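Local coordinates for protein glutamate--cysteine ligase GshA (Methylobacillus flagellatus KT, PDB 3K1T) that probably acts as a ligase of the glutamate--cysteine ligase family, presumably joining glutamate to cysteine, at residues Pro27-Glu30 with His31-Ser35; Ala10-Gly13 with Pro14-Leu18. One frame throughout, in Å; residues are numbered along the deposited sequence.

Both contacts are local, each made between residues about one helical turn apart, and they lie on successive helices near the N-terminus. Contact 2 comes first along the chain, where the loop after strand 6-7 turns into helix 13-23; contact 1 follows inside helix 26-40. Their centres are about 24 Å apart and their nearest atoms about 7 Å, so the two do not touch. Each sits well out from the middle of the chain, contact 1 about 23 Å and contact 2 about 24 Å, centre to centre. Within the assembly, contact 2 is touched by its own chain alone, whereas contact 1 packs side chains on helices 210-226 and 398-421 and meets the second subunit through Glu-30, His-31 and Arg-34.

Contact 1. Residues Pro27-Glu30 with His31-Ser35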
loop_
_atom_site.group_PDB
_atom_site.type_symbol
_atom_site.label_atom_id
_atom_site.label_comp_id
_atom_site.label_asym_id
_atom_site.label_seq_id
_atom_site.Cartn_x
_atom_site.Cartn_y
_atom_site.Cartn_z
ATOM N N PRO A 27 12.067 8.903 11.592
ATOM C CA PRO A 27 12.220 7.454 11.777
ATOM C C PRO A 27 11.836 6.946 13.188
ATOM O O PRO A 27 11.278 5.854 13.328
ATOM C CB PRO A 27 13.708 7.203 11.507
ATOM C CG PRO A 27 14.344 8.553 11.180
ATOM C CD PRO A 27 13.293 9.569 11.091
ATOM N N ARG A 28 12.139 7.720 14.230
ATOM C CA ARG A 28 11.720 7.337 15.578
ATOM C C ARG A 28 10.214 7.211 15.689
ATOM O O ARG A 28 9.704 6.251 16.311
ATOM C CB ARG A 28 12.276 8.302 16.651
ATOM C CG ARG A 28 11.368 8.546 17.855
ATOM C CD ARG A 28 11.869 9.686 18.767
ATOM N NE ARG A 28 12.860 9.172 19.690
ATOM C CZ ARG A 28 14.152 9.031 19.422
ATOM N NH1 ARG A 28 14.663 9.422 18.260
ATOM N NH2 ARG A 28 14.951 8.523 20.348
ATOM N N ILE A 29 9.497 8.156 15.106
ATOM C CA ILE A 29 8.039 8.140 15.078
ATOM C C ILE A 29 7.485 6.914 14.337
ATOM O O ILE A 29 6.594 6.227 14.841
ATOM C CB ILE A 29 7.484 9.443 14.479
ATOM C CG1 ILE A 29 7.735 10.629 15.450
ATOM C CG2 ILE A 29 5.950 9.319 14.073
ATOM C CD1 ILE A 29 7.641 11.989 14.747
ATOM N N GLU A 30 7.999 6.641 13.141
ATOM C CA GLU A 30 7.504 5.518 12.363
ATOM C C GLU A 30 7.828 4.157 13.046
ATOM O O GLU A 30 6.987 3.239 13.066
ATOM C CB GLU A 30 8.032 5.580 10.936
ATOM C CG GLU A 30 7.565 6.833 10.201
ATOM C CD GLU A 30 6.053 6.945 10.035
ATOM O OE1 GLU A 30 5.321 5.932 10.169
ATOM O OE2 GLU A 30 5.586 8.077 9.777
ATOM N N HIS A 31 9.009 4.053 13.636
ATOM C CA HIS A 31 9.355 2.878 14.431
ATOM C C HIS A 31 8.415 2.729 15.623
ATOM O O HIS A 31 7.918 1.633 15.904
ATOM C CB HIS A 31 10.800 2.967 14.933
ATOM C CG HIS A 31 11.178 1.830 15.808
ATOM N ND1 HIS A 31 11.156 1.911 17.183
ATOM C CD2 HIS A 31 11.486 0.547 15.508
ATOM C CE1 HIS A 31 11.509 0.742 17.690
ATOM N NE2 HIS A 31 11.721 -0.100 16.699
ATOM N N TRP A 32 8.094 3.847 16.285
ATOM C CA TRP A 32 7.168 3.794 17.423
ATOM C C TRP A 32 5.784 3.312 16.979
ATOM O O TRP A 32 5.192 2.436 17.614
ATOM C CB TRP A 32 7.109 5.167 18.102
ATOM C CG TRP A 32 6.199 5.236 19.296
ATOM C CD1 TRP A 32 6.529 4.955 20.586
ATOM C CD2 TRP A 32 4.829 5.643 19.310
ATOM N NE1 TRP A 32 5.462 5.150 21.402
ATOM C CE2 TRP A 32 4.392 5.567 20.651
ATOM C CE3 TRP A 32 3.928 6.053 18.327
ATOM C CZ2 TRP A 32 3.097 5.901 21.036
ATOM C CZ3 TRP A 32 2.658 6.413 18.709
ATOM C CH2 TRP A 32 2.247 6.328 20.065
ATOM N N PHE A 33 5.264 3.847 15.879
ATOM C CA PHE A 33 3.957 3.391 15.402
ATOM C C PHE A 33 3.987 1.898 15.096
ATOM O O PHE A 33 3.063 1.158 15.461
ATOM C CB PHE A 33 3.528 4.150 14.139
ATOM C CG PHE A 33 2.794 5.453 14.398
ATOM C CD1 PHE A 33 1.578 5.461 15.067
ATOM C CD2 PHE A 33 3.318 6.661 13.941
ATOM C CE1 PHE A 33 0.898 6.639 15.291
ATOM C CE2 PHE A 33 2.622 7.858 14.145
ATOM C CZ PHE A 33 1.412 7.829 14.826
ATOM N N ARG A 34 5.034 1.429 14.416
ATOM C CA ARG A 34 5.127 -0.016 14.150
ATOM C C ARG A 34 5.086 -0.847 15.433
ATOM O O ARG A 34 4.386 -1.878 15.449
ATOM C CB ARG A 34 6.353 -0.387 13.311
ATOM C CG ARG A 34 6.113 -0.107 11.826
ATOM C CD ARG A 34 7.272 -0.650 10.989
ATOM N NE ARG A 34 8.461 0.169 10.998
ATOM C CZ ARG A 34 8.691 1.133 10.091
ATOM N NH1 ARG A 34 7.811 1.406 9.125
ATOM N NH2 ARG A 34 9.792 1.809 10.169
ATOM N N SER A 35 5.790 -0.418 16.495
ATOM C CA SER A 35 5.686 -1.115 17.771
ATOM C C SER A 35 4.237 -1.124 18.284
ATOM O O SER A 35 3.777 -2.147 18.796
ATOM C CB SER A 35 6.595 -0.502 18.836
ATOM O OG SER A 35 7.916 -0.592 18.378
HETATM O O HOH W 1 11.007 4.792 18.267
#
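Ile-29 and Phe-33, one helical turn apart, lie side by side and point the same way. Methyl CG2 of Ile-29 comes to 3.6 Å from CE2 of Phe-33, touching the ring on its CD2-CE2 side. That methyl stands opposite the backbone N (the other branch, CG1, has chi1 -70°), while Phe-33 swings its ring back beside its own N, chi1 -87°; the two groups meet along the helix. Trp-32 CZ3 lies over one face of the Phe-33 ring, 3.8 Å above its plane and offset toward the rim. In the backbone, successive i to i+4 bonds hold the alpha-helix: Phe-33 N donates to Ile-29 O at 2.9 Å and Arg-34 N to Glu-30 O at 3.0 Å. The same Glu-30 O sits over the centre of the Arg-34 guanidinium, 3.9 Å above its plane, the arginine having CG beside its backbone N and its chain bent at chi3 (-78°). Elsewhere on the helix a water donates to Arg-28 O at 2.8 Å and meets His-31 ND1 in the plane of the imidazole. Were Phe-33 replaced by an alanine, Ile-29 CG2 and Trp-32 CZ3 would probably lose the ring they pack on, and Arg-410 its cation-pi partner. Arg-410 also forms a salt bridge with Glu-30 OE1, while Tyr-403 bonds OE2; Arg-34 NH1 instead reaches Ala-125 O of the second subunit. The chemistry thus divides around the helix: apolar and aromatic groups face helices 210-226 and 398-421, the buried carboxylate is met by a charge and a hydroxyl that probably favour its ionised form, and Arg-34 serves the subunit interface.

Contact 2. Residues Ala10-Gly13 with Pro14-Leu18; sequences ALTG and PLLTL
Gly-13 O takes two bonds from Thr-17, one from the backbone and one from the side chain. Thr-17 N donates at 2.9 Å with an N-H...O angle of 155°, and Thr-17 OG1 reaches Gly-13 O at the same 2.9 Å, approaching from above the carbonyl plane, 42° out of it. The hydroxyl gets there because it is turned beside its own backbone N, chi1 -61°, which points it back up the helix. One residue earlier, Leu-16 N donates to Thr-12 O at 3.0 Å, nearly in line with the carbonyl. Methyl CD1 of Leu-16 lies 3.5 Å from Thr-12 O and 3.9 Å from Thr-12 OG1, the two side chains running alongside each other. This is the first turn of helix 13-23, with Thr-12 as N-cap residue, although its hydroxyl does not cap the helix; Pro-14, which has no N-H to give, sits in the first turn, where none is needed for the i to i+4 pattern. Ahead of the helix Leu-11 is the centre of an inverse gamma turn, closed by a weak bond from Thr-12 N to Ala-10 O. Farther out, Leu-7 of strand 6-7 packs on Thr-12 and Leu-15, Leu-232 touches Pro-14, and Ile-228 touches Thr-17, while Leu-15 is bonded through its backbone to Gly-54.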
loop_
_atom_site.group_PDB
_atom_site.type_symbol
_atom_site.label_atom_id
_atom_site.label_comp_id
_atom_site.label_asym_id
_atom_site.label_seq_id
_atom_site.Cartn_x
_atom_site.Cartn_y
_atom_site.Cartn_z
ATOM N N ALA A 10 -1.756 34.495 11.403
ATOM C CA ALA A 10 -0.280 34.586 11.458
ATOM C C ALA A 10 0.263 33.925 12.722
ATOM O O ALA A 10 1.445 33.685 12.831
ATOM C CB ALA A 10 0.167 36.059 11.390
ATOM N N LEU A 11 -0.603 33.578 13.667
ATOM C CA LEU A 11 -0.159 32.920 14.886
ATOM C C LEU A 11 -0.105 31.407 14.644
ATOM O O LEU A 11 -1.084 30.682 14.847
ATOM C CB LEU A 11 -1.053 33.306 16.058
ATOM C CG LEU A 11 -0.412 33.038 17.427
ATOM C CD1 LEU A 11 -1.190 33.749 18.521
ATOM C CD2 LEU A 11 -0.292 31.556 17.727
ATOM N N THR A 12 1.047 30.960 14.157
ATOM C CA THR A 12 1.304 29.573 13.769
ATOM C C THR A 12 2.520 28.969 14.462
ATOM O O THR A 12 2.924 27.845 14.139
ATOM C CB THR A 12 1.482 29.456 12.229
ATOM O OG1 THR A 12 2.591 30.264 11.821
ATOM C CG2 THR A 12 0.202 29.930 11.464
ATOM N N GLY A 13 3.125 29.700 15.397
ATOM C CA GLY A 13 4.353 29.223 16.078
ATOM C C GLY A 13 4.233 27.797 16.605
ATOM O O GLY A 13 5.123 26.958 16.388
ATOM N N PRO A 14 3.130 27.492 17.335
ATOM C CA PRO A 14 3.026 26.122 17.859
ATOM C C PRO A 14 2.889 25.034 16.789
ATOM O O PRO A 14 3.467 23.960 16.932
ATOM C CB PRO A 14 1.815 26.173 18.787
ATOM C CG PRO A 14 1.756 27.650 19.208
ATOM C CD PRO A 14 2.155 28.400 17.954
ATOM N N LEU A 15 2.158 25.311 15.719
ATOM C CA LEU A 15 2.058 24.368 14.619
ATOM C C LEU A 15 3.451 24.124 14.036
ATOM O O LEU A 15 3.844 22.974 13.753
ATOM C CB LEU A 15 1.103 24.897 13.538
ATOM C CG LEU A 15 1.054 24.167 12.183
ATOM C CD1 LEU A 15 0.434 22.745 12.395
ATOM C CD2 LEU A 15 0.298 24.979 11.101
ATOM N N LEU A 16 4.199 25.204 13.812
ATOM C CA LEU A 16 5.528 25.049 13.207
ATOM C C LEU A 16 6.480 24.320 14.171
ATOM O O LEU A 16 7.322 23.554 13.730
ATOM C CB LEU A 16 6.096 26.408 12.686
ATOM C CG LEU A 16 5.719 26.712 11.201
ATOM C CD1 LEU A 16 4.195 26.857 11.010
ATOM C CD2 LEU A 16 6.366 27.978 10.657
ATOM N N THR A 17 6.336 24.534 15.476
ATOM C CA THR A 17 7.122 23.799 16.462
ATOM C C THR A 17 6.806 22.295 16.382
ATOM O O THR A 17 7.696 21.460 16.390
ATOM C CB THR A 17 6.858 24.304 17.893
ATOM O OG1 THR A 17 7.231 25.686 17.975
ATOM C CG2 THR A 17 7.654 23.466 18.944
ATOM N N LEU A 18 5.531 21.961 16.371
ATOM C CA LEU A 18 5.122 20.560 16.162
ATOM C C LEU A 18 5.708 19.967 14.898
ATOM O O LEU A 18 6.280 18.856 14.931
ATOM C CB LEU A 18 3.614 20.457 16.152
ATOM C CG LEU A 18 3.009 19.092 15.766
ATOM C CD1 LEU A 18 3.418 17.987 16.719
ATOM C CD2 LEU A 18 1.477 19.214 15.685
#